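Local coordinates for putative sugar binding protein (Geobacillus stearothermophilus, PDB 6GT9), which binds galactose between its two lobes and probably serves as the extracellular sugar-recognition component of a three-component sensing system, at residues A[133-138]-A[169-174]; A[246-251]-A[262-267]. All blocks are in the same frame, centred on the assembly; numbering follows the deposited sequence.

Contact 1: residues A[133-138]-A[169-174]; sequences TDNYYA and QLRVRG. With GAL (beta-D-galactopyranose), chain E.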
ATOM      1  N   THR A 133      -2.739  -6.325   3.788  1.00 18.53           N
ATOM      2  CA  THR A 133      -2.756  -7.227   2.649  1.00 15.24           C
ATOM      3  C   THR A 133      -1.563  -8.172   2.710  1.00 18.81           C
ATOM      4  O   THR A 133      -0.494  -7.829   3.220  1.00 17.98           O
ATOM      5  CB  THR A 133      -2.741  -6.416   1.350  1.00 17.87           C
ATOM      6  OG1 THR A 133      -3.878  -5.545   1.316  1.00 16.93           O
ATOM      7  CG2 THR A 133      -2.769  -7.324   0.121  1.00 16.61           C
ATOM      8  N   ASP A 134      -1.773  -9.401   2.225  1.00 18.98           N
ATOM      9  CA  ASP A 134      -0.670 -10.256   1.806  1.00 18.79           C
ATOM     10  C   ASP A 134      -0.081  -9.669   0.525  1.00 19.49           C
ATOM     11  O   ASP A 134      -0.566  -9.949  -0.579  1.00 20.31           O
ATOM     12  CB  ASP A 134      -1.149 -11.695   1.591  1.00 21.08           C
ATOM     13  CG  ASP A 134      -0.023 -12.640   1.203  1.00 25.16           C
ATOM     14  OD1 ASP A 134       1.004 -12.183   0.674  1.00 24.36           O
ATOM     15  OD2 ASP A 134      -0.157 -13.855   1.438  1.00 27.61           O
ATOM     16  N   ASN A 135       0.981  -8.873   0.655  1.00 19.08           N
ATOM     17  CA  ASN A 135       1.425  -8.044  -0.468  1.00 20.80           C
ATOM     18  C   ASN A 135       2.048  -8.868  -1.595  1.00 20.12           C
ATOM     19  O   ASN A 135       1.853  -8.548  -2.776  1.00 18.43           O
ATOM     20  CB  ASN A 135       2.391  -6.975   0.037  1.00 20.78           C
ATOM     21  CG  ASN A 135       1.671  -5.883   0.769  1.00 19.18           C
ATOM     22  OD1 ASN A 135       0.768  -5.251   0.204  1.00 17.29           O
ATOM     23  ND2 ASN A 135       2.032  -5.660   2.039  1.00 19.15           N
ATOM     24  N   TYR A 136       2.815  -9.912  -1.255  1.00 21.17           N
ATOM     25  CA  TYR A 136       3.336 -10.803  -2.288  1.00 25.71           C
ATOM     26  C   TYR A 136       2.199 -11.374  -3.117  1.00 22.66           C
ATOM     27  O   TYR A 136       2.246 -11.381  -4.353  1.00 24.78           O
ATOM     28  CB  TYR A 136       4.147 -11.953  -1.678  1.00 23.84           C
ATOM     29  CG  TYR A 136       4.594 -12.941  -2.758  1.00 24.98           C
ATOM     30  CD1 TYR A 136       5.778 -12.740  -3.455  1.00 29.52           C
ATOM     31  CD2 TYR A 136       3.815 -14.042  -3.106  1.00 26.70           C
ATOM     32  CE1 TYR A 136       6.190 -13.618  -4.460  1.00 28.71           C
ATOM     33  CE2 TYR A 136       4.218 -14.926  -4.117  1.00 28.95           C
ATOM     34  CZ  TYR A 136       5.412 -14.706  -4.781  1.00 27.31           C
ATOM     35  OH  TYR A 136       5.837 -15.558  -5.785  1.00 28.30           O
ATOM     36  N   TYR A 137       1.172 -11.872  -2.440  1.00 22.44           N
ATOM     37  CA  TYR A 137       0.089 -12.558  -3.132  1.00 27.76           C
ATOM     38  C   TYR A 137      -0.794 -11.579  -3.892  1.00 25.33           C
ATOM     39  O   TYR A 137      -1.330 -11.920  -4.953  1.00 21.48           O
ATOM     40  CB  TYR A 137      -0.732 -13.356  -2.124  1.00 27.11           C
ATOM     41  CG  TYR A 137      -1.827 -14.155  -2.775  1.00 35.67           C
ATOM     42  CD1 TYR A 137      -1.528 -15.184  -3.662  1.00 30.82           C
ATOM     43  CD2 TYR A 137      -3.164 -13.852  -2.549  1.00 34.93           C
ATOM     44  CE1 TYR A 137      -2.529 -15.915  -4.284  1.00 40.49           C
ATOM     45  CE2 TYR A 137      -4.179 -14.583  -3.169  1.00 45.24           C
ATOM     46  CZ  TYR A 137      -3.852 -15.613  -4.036  1.00 35.98           C
ATOM     47  OH  TYR A 137      -4.839 -16.353  -4.653  1.00 56.04           O
ATOM     48  N   ALA A 138      -0.952 -10.362  -3.367  1.00 17.38           N
ATOM     49  CA  ALA A 138      -1.616  -9.298  -4.116  1.00 15.11           C
ATOM     50  C   ALA A 138      -0.972  -9.105  -5.486  1.00 18.57           C
ATOM     51  O   ALA A 138      -1.664  -9.010  -6.505  1.00 18.03           O
ATOM     52  CB  ALA A 138      -1.566  -7.990  -3.319  1.00 17.85           C
ATOM     53  N   GLN A 169       8.106  -3.851  -3.030  1.00 21.21           N
ATOM     54  CA  GLN A 169       8.964  -4.936  -3.504  1.00 22.68           C
ATOM     55  C   GLN A 169       8.183  -6.232  -3.632  1.00 25.04           C
ATOM     56  O   GLN A 169       8.329  -6.964  -4.624  1.00 22.71           O
ATOM     57  CB  GLN A 169      10.149  -5.120  -2.557  1.00 28.53           C
ATOM     58  CG  GLN A 169      11.231  -4.050  -2.658  1.00 25.57           C
ATOM     59  CD  GLN A 169      12.241  -4.151  -1.521  1.00 31.13           C
ATOM     60  OE1 GLN A 169      12.116  -5.001  -0.639  1.00 35.06           O
ATOM     61  NE2 GLN A 169      13.236  -3.279  -1.533  1.00 33.58           N
ATOM     62  N   LEU A 170       7.329  -6.525  -2.650  1.00 21.77           N
ATOM     63  CA  LEU A 170       6.606  -7.791  -2.674  1.00 23.96           C
ATOM     64  C   LEU A 170       5.570  -7.829  -3.798  1.00 21.48           C
ATOM     65  O   LEU A 170       5.380  -8.876  -4.428  1.00 21.80           O
ATOM     66  CB  LEU A 170       5.955  -8.050  -1.311  1.00 18.82           C
ATOM     67  CG  LEU A 170       6.890  -8.445  -0.161  1.00 26.23           C
ATOM     68  CD1 LEU A 170       6.112  -8.494   1.160  1.00 25.79           C
ATOM     69  CD2 LEU A 170       7.534  -9.798  -0.415  1.00 25.40           C
ATOM     70  N   ARG A 171       4.897  -6.703  -4.069  1.00 20.58           N
ATOM     71  CA  ARG A 171       3.890  -6.672  -5.135  1.00 19.36           C
ATOM     72  C   ARG A 171       4.527  -6.768  -6.513  1.00 23.02           C
ATOM     73  O   ARG A 171       3.932  -7.332  -7.444  1.00 19.99           O
ATOM     74  CB  ARG A 171       3.049  -5.399  -5.042  1.00 21.32           C
ATOM     75  CG  ARG A 171       2.218  -5.298  -3.774  1.00 22.51           C
ATOM     76  CD  ARG A 171       1.683  -3.884  -3.567  1.00 17.55           C
ATOM     77  NE  ARG A 171       1.097  -3.766  -2.235  1.00 20.34           N
ATOM     78  CZ  ARG A 171       0.468  -2.696  -1.764  1.00 21.29           C
ATOM     79  NH1 ARG A 171       0.335  -1.603  -2.512  1.00 14.03           N
ATOM     80  NH2 ARG A 171      -0.007  -2.723  -0.518  1.00 22.50           N
ATOM     81  N   VAL A 172       5.715  -6.187  -6.677  1.00 23.03           N
ATOM     82  CA  VAL A 172       6.461  -6.380  -7.915  1.00 22.49           C
ATOM     83  C   VAL A 172       6.895  -7.833  -8.043  1.00 24.34           C
ATOM     84  O   VAL A 172       6.716  -8.467  -9.093  1.00 23.74           O
ATOM     85  CB  VAL A 172       7.673  -5.435  -7.968  1.00 24.06           C
ATOM     86  CG1 VAL A 172       8.553  -5.775  -9.159  1.00 24.45           C
ATOM     87  CG2 VAL A 172       7.218  -3.977  -8.001  1.00 23.05           C
ATOM     88  N   ARG A 173       7.482  -8.376  -6.975  1.00 21.11           N
ATOM     89  CA  ARG A 173       8.061  -9.712  -7.043  1.00 27.03           C
ATOM     90  C   ARG A 173       6.991 -10.777  -7.268  1.00 29.04           C
ATOM     91  O   ARG A 173       7.213 -11.734  -8.021  1.00 27.53           O
ATOM     92  CB  ARG A 173       8.863  -9.992  -5.772  1.00 30.53           C
ATOM     93  CG  ARG A 173       9.583 -11.331  -5.781  1.00 37.07           C
ATOM     94  CD  ARG A 173      10.571 -11.390  -6.939  1.00 44.82           C
ATOM     95  NE  ARG A 173      10.927 -12.766  -7.273  1.00 52.07           N
ATOM     96  CZ  ARG A 173      11.864 -13.468  -6.643  1.00 57.21           C
ATOM     97  NH1 ARG A 173      12.539 -12.926  -5.635  1.00 57.76           N
ATOM     98  NH2 ARG A 173      12.114 -14.719  -7.014  1.00 57.92           N
ATOM     99  N   GLY A 174       5.821 -10.624  -6.640  1.00 22.26           N
ATOM    100  CA  GLY A 174       4.738 -11.564  -6.886  1.00 24.21           C
ATOM    101  C   GLY A 174       4.210 -11.488  -8.309  1.00 24.98           C
ATOM    102  O   GLY A 174       3.878 -12.509  -8.923  1.00 23.52           O
TER
HETATM  103  C1  GAL E 401      -1.201   1.747  -1.435  1.00 16.19           C
HETATM  104  C2  GAL E 401      -0.306   1.270  -0.309  1.00 17.95           C
HETATM  105  C3  GAL E 401      -0.061   2.381   0.728  1.00 17.31           C
HETATM  106  C4  GAL E 401       0.509   3.614   0.047  1.00 16.41           C
HETATM  107  C5  GAL E 401      -0.359   4.021  -1.132  1.00 20.18           C
HETATM  108  C6  GAL E 401       0.266   5.143  -1.964  1.00 19.10           C
HETATM  109  O1  GAL E 401      -1.378   0.707  -2.377  1.00 20.53           O
HETATM  110  O2  GAL E 401      -0.893   0.153   0.375  1.00 16.36           O
HETATM  111  O3  GAL E 401       0.904   1.967   1.646  1.00 18.48           O
HETATM  112  O4  GAL E 401       1.841   3.358  -0.410  1.00 18.15           O
HETATM  113  O5  GAL E 401      -0.617   2.901  -2.072  1.00 19.67           O
HETATM  114  O6  GAL E 401      -0.698   5.746  -2.800  1.00 20.40           O
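Asn135 OD1 is gripped side-on by two nitrogens of Arg171, with NE at 2.9 Å from OD1 and NH2 at 2.7 Å from it. Both donors come from the same face of the amide, out of its plane, while OD1 lies in the guanidinium plane; the two flat groups are 45° apart. The arginine chain runs extended from CG to NE and carries its head past Asn135 to the sugar. There Arg171 NH1 donates to galactose O1 at 2.9 Å and Arg171 NH2 to galactose O2 at 3.1 Å. Asn135 is thus a second-shell residue, its ND2 tied to Asp119 O, and with the sugar it holds the guanidinium in its rotation. An alanine in place of Arg171 would probably leave Asn135 OD1 without its two donors and galactose O1 and O2 each short of one. Farther out, the CA-H of Tyr136 points straight at Leu170 O, with CA 3.5 Å from that oxygen. Gly174 CA lies over one face of the Tyr136 ring, 3.9 Å from its centroid, a CH-pi contact; the phenol OH bonds to Asp177. Helices 135-149 and 166-179 pack here at the cleft of a periplasmic-binding-protein fold, with Arg171 in the galactose site.

Contact 2: residues A[246-251]-A[262-267]; sequences FDTLPE and AATVVQ. With GAL (beta-D-galactopyranose), chain E.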
ATOM      1  N   PHE A 246      -3.470  -0.579  -8.441  1.00 22.36           N
ATOM      2  CA  PHE A 246      -3.816  -0.957  -7.080  1.00 21.27           C
ATOM      3  C   PHE A 246      -4.867  -0.017  -6.506  1.00 19.23           C
ATOM      4  O   PHE A 246      -4.915   1.170  -6.839  1.00 20.11           O
ATOM      5  CB  PHE A 246      -2.582  -0.955  -6.155  1.00 18.10           C
ATOM      6  CG  PHE A 246      -2.072  -2.336  -5.829  1.00 22.62           C
ATOM      7  CD1 PHE A 246      -1.388  -3.077  -6.778  1.00 20.35           C
ATOM      8  CD2 PHE A 246      -2.303  -2.894  -4.584  1.00 22.26           C
ATOM      9  CE1 PHE A 246      -0.922  -4.340  -6.491  1.00 22.35           C
ATOM     10  CE2 PHE A 246      -1.852  -4.173  -4.285  1.00 21.23           C
ATOM     11  CZ  PHE A 246      -1.158  -4.898  -5.251  1.00 20.14           C
ATOM     12  N   ASP A 247      -5.716  -0.587  -5.648  1.00 21.66           N
ATOM     13  CA  ASP A 247      -6.685   0.110  -4.806  1.00 19.88           C
ATOM     14  C   ASP A 247      -7.843   0.690  -5.600  1.00 25.52           C
ATOM     15  O   ASP A 247      -7.904   0.567  -6.832  1.00 26.49           O
ATOM     16  CB  ASP A 247      -5.989   1.193  -3.975  1.00 22.14           C
ATOM     17  CG  ASP A 247      -4.839   0.631  -3.184  1.00 17.60           C
ATOM     18  OD1 ASP A 247      -5.057  -0.281  -2.357  1.00 19.90           O
ATOM     19  OD2 ASP A 247      -3.704   1.055  -3.437  1.00 20.36           O
ATOM     20  N   THR A 248      -8.788   1.289  -4.885  1.00 24.42           N
ATOM     21  CA  THR A 248     -10.089   1.618  -5.439  1.00 27.15           C
ATOM     22  C   THR A 248     -10.466   3.047  -5.107  1.00 24.45           C
ATOM     23  O   THR A 248     -11.629   3.355  -4.837  1.00 26.54           O
ATOM     24  CB  THR A 248     -11.160   0.648  -4.934  1.00 30.75           C
ATOM     25  OG1 THR A 248     -11.176   0.659  -3.500  1.00 30.82           O
ATOM     26  CG2 THR A 248     -10.883  -0.779  -5.418  1.00 28.26           C
ATOM     27  N   LEU A 249      -9.485   3.950  -5.133  1.00 28.86           N
ATOM     28  CA  LEU A 249      -9.780   5.361  -4.978  1.00 26.78           C
ATOM     29  C   LEU A 249     -10.743   5.804  -6.078  1.00 30.41           C
ATOM     30  O   LEU A 249     -10.761   5.215  -7.167  1.00 27.96           O
ATOM     31  CB  LEU A 249      -8.494   6.191  -5.028  1.00 29.69           C
ATOM     32  CG  LEU A 249      -7.544   5.919  -3.851  1.00 24.47           C
ATOM     33  CD1 LEU A 249      -6.237   6.660  -4.015  1.00 28.48           C
ATOM     34  CD2 LEU A 249      -8.208   6.267  -2.519  1.00 23.17           C
ATOM     35  N   PRO A 250     -11.556   6.832  -5.813  1.00 29.40           N
ATOM     36  CA  PRO A 250     -12.572   7.260  -6.796  1.00 29.05           C
ATOM     37  C   PRO A 250     -12.066   7.444  -8.221  1.00 30.54           C
ATOM     38  O   PRO A 250     -12.754   7.014  -9.155  1.00 30.49           O
ATOM     39  CB  PRO A 250     -13.065   8.588  -6.208  1.00 30.61           C
ATOM     40  CG  PRO A 250     -12.918   8.399  -4.724  1.00 33.02           C
ATOM     41  CD  PRO A 250     -11.683   7.550  -4.530  1.00 28.26           C
ATOM     42  N   GLU A 251     -10.896   8.071  -8.420  1.00 29.50           N
ATOM     43  CA  GLU A 251     -10.395   8.281  -9.782  1.00 33.46           C
ATOM     44  C   GLU A 251     -10.093   6.958 -10.473  1.00 31.04           C
ATOM     45  O   GLU A 251     -10.305   6.823 -11.685  1.00 32.62           O
ATOM     46  CB  GLU A 251      -9.139   9.155  -9.778  1.00 31.30           C
ATOM     47  CG  GLU A 251      -9.315  10.562  -9.245  1.00 37.76           C
ATOM     48  CD  GLU A 251      -7.987  11.199  -8.844  1.00 40.99           C
ATOM     49  OE1 GLU A 251      -7.441  11.997  -9.635  1.00 39.30           O
ATOM     50  OE2 GLU A 251      -7.486  10.887  -7.737  1.00 37.70           O
ATOM     51  N   ALA A 262      -8.011  -1.261 -16.936  1.00 23.97           N
ATOM     52  CA  ALA A 262      -8.641  -2.561 -17.146  1.00 22.54           C
ATOM     53  C   ALA A 262      -8.928  -3.314 -15.854  1.00 27.00           C
ATOM     54  O   ALA A 262      -9.889  -4.095 -15.791  1.00 22.99           O
ATOM     55  CB  ALA A 262      -7.756  -3.435 -18.037  1.00 24.26           C
ATOM     56  N   ALA A 263      -8.112  -3.123 -14.820  1.00 25.12           N
ATOM     57  CA  ALA A 263      -8.280  -3.919 -13.616  1.00 15.17           C
ATOM     58  C   ALA A 263      -7.595  -3.206 -12.467  1.00 18.41           C
ATOM     59  O   ALA A 263      -6.758  -2.327 -12.673  1.00 20.20           O
ATOM     60  CB  ALA A 263      -7.694  -5.318 -13.780  1.00 16.58           C
ATOM     61  N   THR A 264      -7.943  -3.604 -11.248  1.00 23.64           N
ATOM     62  CA  THR A 264      -7.219  -3.059 -10.109  1.00 19.62           C
ATOM     63  C   THR A 264      -7.314  -4.019  -8.928  1.00 21.15           C
ATOM     64  O   THR A 264      -8.282  -4.771  -8.788  1.00 21.67           O
ATOM     65  CB  THR A 264      -7.711  -1.640  -9.754  1.00 20.62           C
ATOM     66  OG1 THR A 264      -6.742  -1.009  -8.909  1.00 21.34           O
ATOM     67  CG2 THR A 264      -9.060  -1.668  -9.047  1.00 24.42           C
ATOM     68  N   VAL A 265      -6.278  -4.000  -8.092  1.00 22.87           N
ATOM     69  CA  VAL A 265      -6.177  -4.895  -6.947  1.00 24.35           C
ATOM     70  C   VAL A 265      -6.823  -4.238  -5.733  1.00 27.22           C
ATOM     71  O   VAL A 265      -6.448  -3.126  -5.335  1.00 23.49           O
ATOM     72  CB  VAL A 265      -4.715  -5.267  -6.661  1.00 20.94           C
ATOM     73  CG1 VAL A 265      -4.645  -6.260  -5.495  1.00 19.39           C
ATOM     74  CG2 VAL A 265      -4.077  -5.862  -7.923  1.00 21.53           C
ATOM     75  N   VAL A 266      -7.786  -4.936  -5.128  1.00 23.18           N
ATOM     76  CA  VAL A 266      -8.524  -4.378  -4.000  1.00 25.97           C
ATOM     77  C   VAL A 266      -7.713  -4.536  -2.724  1.00 19.66           C
ATOM     78  O   VAL A 266      -7.069  -5.565  -2.502  1.00 23.05           O
ATOM     79  CB  VAL A 266      -9.897  -5.056  -3.866  1.00 26.81           C
ATOM     80  CG1 VAL A 266     -10.661  -4.485  -2.675  1.00 30.22           C
ATOM     81  CG2 VAL A 266     -10.698  -4.882  -5.158  1.00 27.74           C
ATOM     82  N   GLN A 267      -7.728  -3.507  -1.883  1.00 20.99           N
ATOM     83  CA  GLN A 267      -7.280  -3.642  -0.505  1.00 20.02           C
ATOM     84  C   GLN A 267      -8.397  -3.155   0.404  1.00 21.14           C
ATOM     85  O   GLN A 267      -9.406  -2.619  -0.053  1.00 23.30           O
ATOM     86  CB  GLN A 267      -5.987  -2.860  -0.233  1.00 23.75           C
ATOM     87  CG  GLN A 267      -4.747  -3.316  -1.004  1.00 22.11           C
ATOM     88  CD  GLN A 267      -3.483  -2.689  -0.452  1.00 20.47           C
ATOM     89  OE1 GLN A 267      -2.802  -3.277   0.391  1.00 20.56           O
ATOM     90  NE2 GLN A 267      -3.184  -1.468  -0.893  1.00 21.70           N
TER
HETATM   91  C1  GAL E 401      -1.201   1.747  -1.435  1.00 16.19           C
HETATM   92  C2  GAL E 401      -0.306   1.270  -0.309  1.00 17.95           C
HETATM   93  C3  GAL E 401      -0.061   2.381   0.728  1.00 17.31           C
HETATM   94  C4  GAL E 401       0.509   3.614   0.047  1.00 16.41           C
HETATM   95  C5  GAL E 401      -0.359   4.021  -1.132  1.00 20.18           C
HETATM   96  C6  GAL E 401       0.266   5.143  -1.964  1.00 19.10           C
HETATM   97  O1  GAL E 401      -1.378   0.707  -2.377  1.00 20.53           O
HETATM   98  O2  GAL E 401      -0.893   0.153   0.375  1.00 16.36           O
HETATM   99  O3  GAL E 401       0.904   1.967   1.646  1.00 18.48           O
HETATM  100  O4  GAL E 401       1.841   3.358  -0.410  1.00 18.15           O
HETATM  101  O5  GAL E 401      -0.617   2.901  -2.072  1.00 19.67           O
HETATM  102  O6  GAL E 401      -0.698   5.746  -2.800  1.00 20.40           O
HETATM  103  O   HOH W   1      -7.600  -0.056  -1.448  1.00 24.10           O
HETATM  104  O   HOH W   2      -9.334  -1.073  -2.545  1.00 31.33           O
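Phe246 and Val265 pair as neighbours on the parallel strands of a beta-alpha-beta unit, in which helix 250-258 makes the crossover from strand 242-246 to strand 263-266. The apolar part of the contact lies on the sheet face that these two residues share. Val265 CB sits over the centre of the Phe246 ring, 3.7 Å from the centroid and 4° off the ring normal, and the two methyls spread over the same face, CG1 near CE2 and CZ, CG2 near CE1. Helix 135-149 covers this pair through Ala138. A smaller apolar touch joins the methyl of Thr248 to those of Thr264 and Val266.

Hydrogen bonds continue the strand pairing past Phe246. Asp247 N donates to Val265 O at 2.7 Å, and Thr264 OG1 donates in plane to a lone pair of Asp247 O at 2.9 Å. With OG1 anti to its own backbone N (chi1 -164°), Thr264 turns its hydroxyl to the turn after Phe246.

At the sugar end, Gln267 NE2 bridges two acceptors. One is the syn lone pair of Asp247 OD1, 2.7 Å from Gln267 NE2. The other belongs to the sugar: Gln267 NE2 lies 3.1 Å from GAL O2. The carboxylate and amide planes are nearly coplanar. Gln267 OE1 accepts from Thr133 OG1, which would fix which way round the amide lies.

Water completes the set. One molecule links Thr248 OG1 to Gln267 N, and another donates to Asp247 OD1. The other carboxylate oxygen, Asp247 OD2, takes the anomeric hydroxyl, galactose O1, at 2.6 Å.

In the fold
Both contacts lie mainly in the second lobe, segment 133-138 entering it from strand 129-132 of the other, and they reach galactose from different elements: contact 1 joins two helices, contact 2 joins strand 263-266 to the end of the neighbouring strand 242-246 and the turn that follows it. Contact 2 is buried but for Thr248, which is partly exposed, whereas contact 1 runs from a buried polar end at the sugar to an exposed end at Leu170 and Arg173. A guanidinium carries the polar end of the first, and ring and backbone packing the rest; a carboxylate, an amide and waters serve the second. They meet directly where Arg171 CD packs against Phe246 CZ at 3.5 Å. Galactose O1 and O2 each have a partner from both contacts.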